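PDB 5MJR: protein Thf1 from Thermosynechococcus elongatus, which may take part in photosynthetic membrane biogenesis and associates with the FtsH protease complex involved in photosystem II repair in cyanobacteria. Local coordinates for residues Q119-L123 with S124-D128. Numbering follows the deposited sequence.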
loop_
_atom_site.group_PDB
_atom_site.type_symbol
_atom_site.label_atom_id
_atom_site.label_comp_id
_atom_site.label_asym_id
_atom_site.label_seq_id
_atom_site.Cartn_x
_atom_site.Cartn_y
_atom_site.Cartn_z
ATOM N N GLN A 119 -14.392 9.305 -2.599
ATOM C CA GLN A 119 -15.440 8.332 -2.721
ATOM C C GLN A 119 -16.566 8.708 -3.704
ATOM O O GLN A 119 -17.054 9.858 -3.643
ATOM C CB GLN A 119 -16.053 8.131 -1.327
ATOM C CG GLN A 119 -16.497 6.712 -1.027
ATOM C CD GLN A 119 -16.576 6.469 0.505
ATOM O OE1 GLN A 119 -17.489 7.022 1.087
ATOM N NE2 GLN A 119 -15.553 5.771 1.164
ATOM N N GLY A 120 -16.857 7.768 -4.648
ATOM C CA GLY A 120 -18.004 7.873 -5.607
ATOM C C GLY A 120 -17.755 8.467 -6.974
ATOM O O GLY A 120 -18.492 8.128 -7.954
ATOM N N ARG A 121 -16.653 9.189 -7.068
ATOM C CA ARG A 121 -16.342 9.955 -8.277
ATOM C C ARG A 121 -16.077 9.110 -9.440
ATOM O O ARG A 121 -15.494 7.983 -9.331
ATOM C CB ARG A 121 -15.183 10.918 -8.053
ATOM C CG ARG A 121 -15.394 11.907 -6.956
ATOM C CD ARG A 121 -14.209 12.870 -6.858
ATOM N NE ARG A 121 -14.192 13.459 -5.518
ATOM C CZ ARG A 121 -13.403 14.426 -5.099
ATOM N NH1 ARG A 121 -12.578 15.098 -5.887
ATOM N NH2 ARG A 121 -13.422 14.689 -3.775
ATOM N N PRO A 122 -16.557 9.631 -10.637
ATOM C CA PRO A 122 -16.212 8.936 -11.811
ATOM C C PRO A 122 -14.788 9.229 -12.157
ATOM O O PRO A 122 -14.261 10.242 -11.765
ATOM C CB PRO A 122 -17.224 9.521 -12.876
ATOM C CG PRO A 122 -17.305 10.969 -12.407
ATOM C CD PRO A 122 -17.441 10.758 -10.917
ATOM N N LEU A 123 -14.184 8.255 -12.883
ATOM C CA LEU A 123 -12.834 8.466 -13.270
ATOM C C LEU A 123 -12.606 9.875 -14.053
ATOM O O LEU A 123 -11.539 10.515 -13.873
ATOM C CB LEU A 123 -12.349 7.362 -14.208
ATOM C CG LEU A 123 -10.919 7.234 -14.516
ATOM C CD1 LEU A 123 -10.055 7.105 -13.315
ATOM C CD2 LEU A 123 -10.737 6.156 -15.562
ATOM N N SER A 124 -13.629 10.332 -14.835
ATOM C CA SER A 124 -13.456 11.561 -15.596
ATOM C C SER A 124 -13.104 12.761 -14.689
ATOM O O SER A 124 -12.310 13.639 -15.084
ATOM C CB SER A 124 -14.758 11.884 -16.340
ATOM O OG SER A 124 -15.859 11.994 -15.512
ATOM N N GLN A 125 -13.691 12.835 -13.494
ATOM C CA GLN A 125 -13.405 13.948 -12.586
ATOM C C GLN A 125 -11.979 13.876 -12.000
ATOM O O GLN A 125 -11.344 14.931 -11.833
ATOM C CB GLN A 125 -14.432 13.987 -11.407
ATOM C CG GLN A 125 -15.762 14.492 -11.805
ATOM C CD GLN A 125 -16.811 14.381 -10.703
ATOM O OE1 GLN A 125 -16.661 13.592 -9.690
ATOM N NE2 GLN A 125 -17.891 15.155 -10.889
ATOM N N ILE A 126 -11.501 12.672 -11.747
ATOM C CA ILE A 126 -10.116 12.445 -11.318
ATOM C C ILE A 126 -9.154 12.890 -12.430
ATOM O O ILE A 126 -8.112 13.559 -12.171
ATOM C CB ILE A 126 -9.948 10.967 -10.960
ATOM C CG1 ILE A 126 -10.853 10.571 -9.759
ATOM C CG2 ILE A 126 -8.499 10.665 -10.626
ATOM C CD1 ILE A 126 -10.717 11.402 -8.533
ATOM N N LEU A 127 -9.424 12.494 -13.666
ATOM C CA LEU A 127 -8.571 12.852 -14.799
ATOM C C LEU A 127 -8.564 14.407 -14.949
ATOM O O LEU A 127 -7.525 14.965 -15.183
ATOM C CB LEU A 127 -9.056 12.176 -16.048
ATOM C CG LEU A 127 -9.027 10.651 -16.097
ATOM C CD1 LEU A 127 -9.699 10.010 -17.315
ATOM C CD2 LEU A 127 -7.599 10.122 -16.044
ATOM N N ASP A 128 -9.718 15.046 -14.807
ATOM C CA ASP A 128 -9.779 16.481 -14.941
ATOM C C ASP A 128 -8.885 17.179 -13.863
ATOM O O ASP A 128 -8.153 18.121 -14.133
ATOM C CB ASP A 128 -11.191 16.983 -14.784
ATOM C CG ASP A 128 -12.060 16.729 -16.005
ATOM O OD1 ASP A 128 -11.461 16.412 -17.087
ATOM O OD2 ASP A 128 -13.314 16.897 -15.882
HETATM O O HOH W 1 -11.651 15.054 -8.727
#
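Pro122 and Gln125 join where the loop turns into a helix: Gln125 N donates to Pro122 O over 3.2 Å, a bent i to i+3 bond (136° at the hydrogen) whose donor stands above the carbonyl plane. The next carbonyl, Leu123 O, accepts from Leu127 N at 2.9 Å in the far straighter i to i+4 bond of a regular alpha-helix. Arg121 and Pro122 still have extended backbones, whereas Leu123 is already helical. This is the start of helix 123-131, with Pro122 as N-cap residue; having no N-H, proline fits a position where the chain is entering a helix and the backbone bonding begins with its carbonyl oxygen. The side chain of Gln125 runs back alongside the CG-CD edge of the proline ring, CG turned away from the carbonyl carbon (chi1 -75°) and the rest of the chain stretched out, which sets OE1 3.2 Å from Pro122 CD. The same oxygen lies 3.5 Å from Arg121 CG, the two side chains running roughly perpendicular. Arg121 CD lies 4.1 Å from Ile126 CD1, again with the side chains nearly crosswise. Arg121 NH1 donates to a water 3.0 Å away, at the edge of the guanidinium and in its plane; the water in turn donates a weak bond to Gln125 O. Arg121 NH2 donates to Gln117 O. On the side facing helix 171-178, Leu123 CG meets Leu127 CD1 at 4.1 Å, and both leucines pack on Gln177.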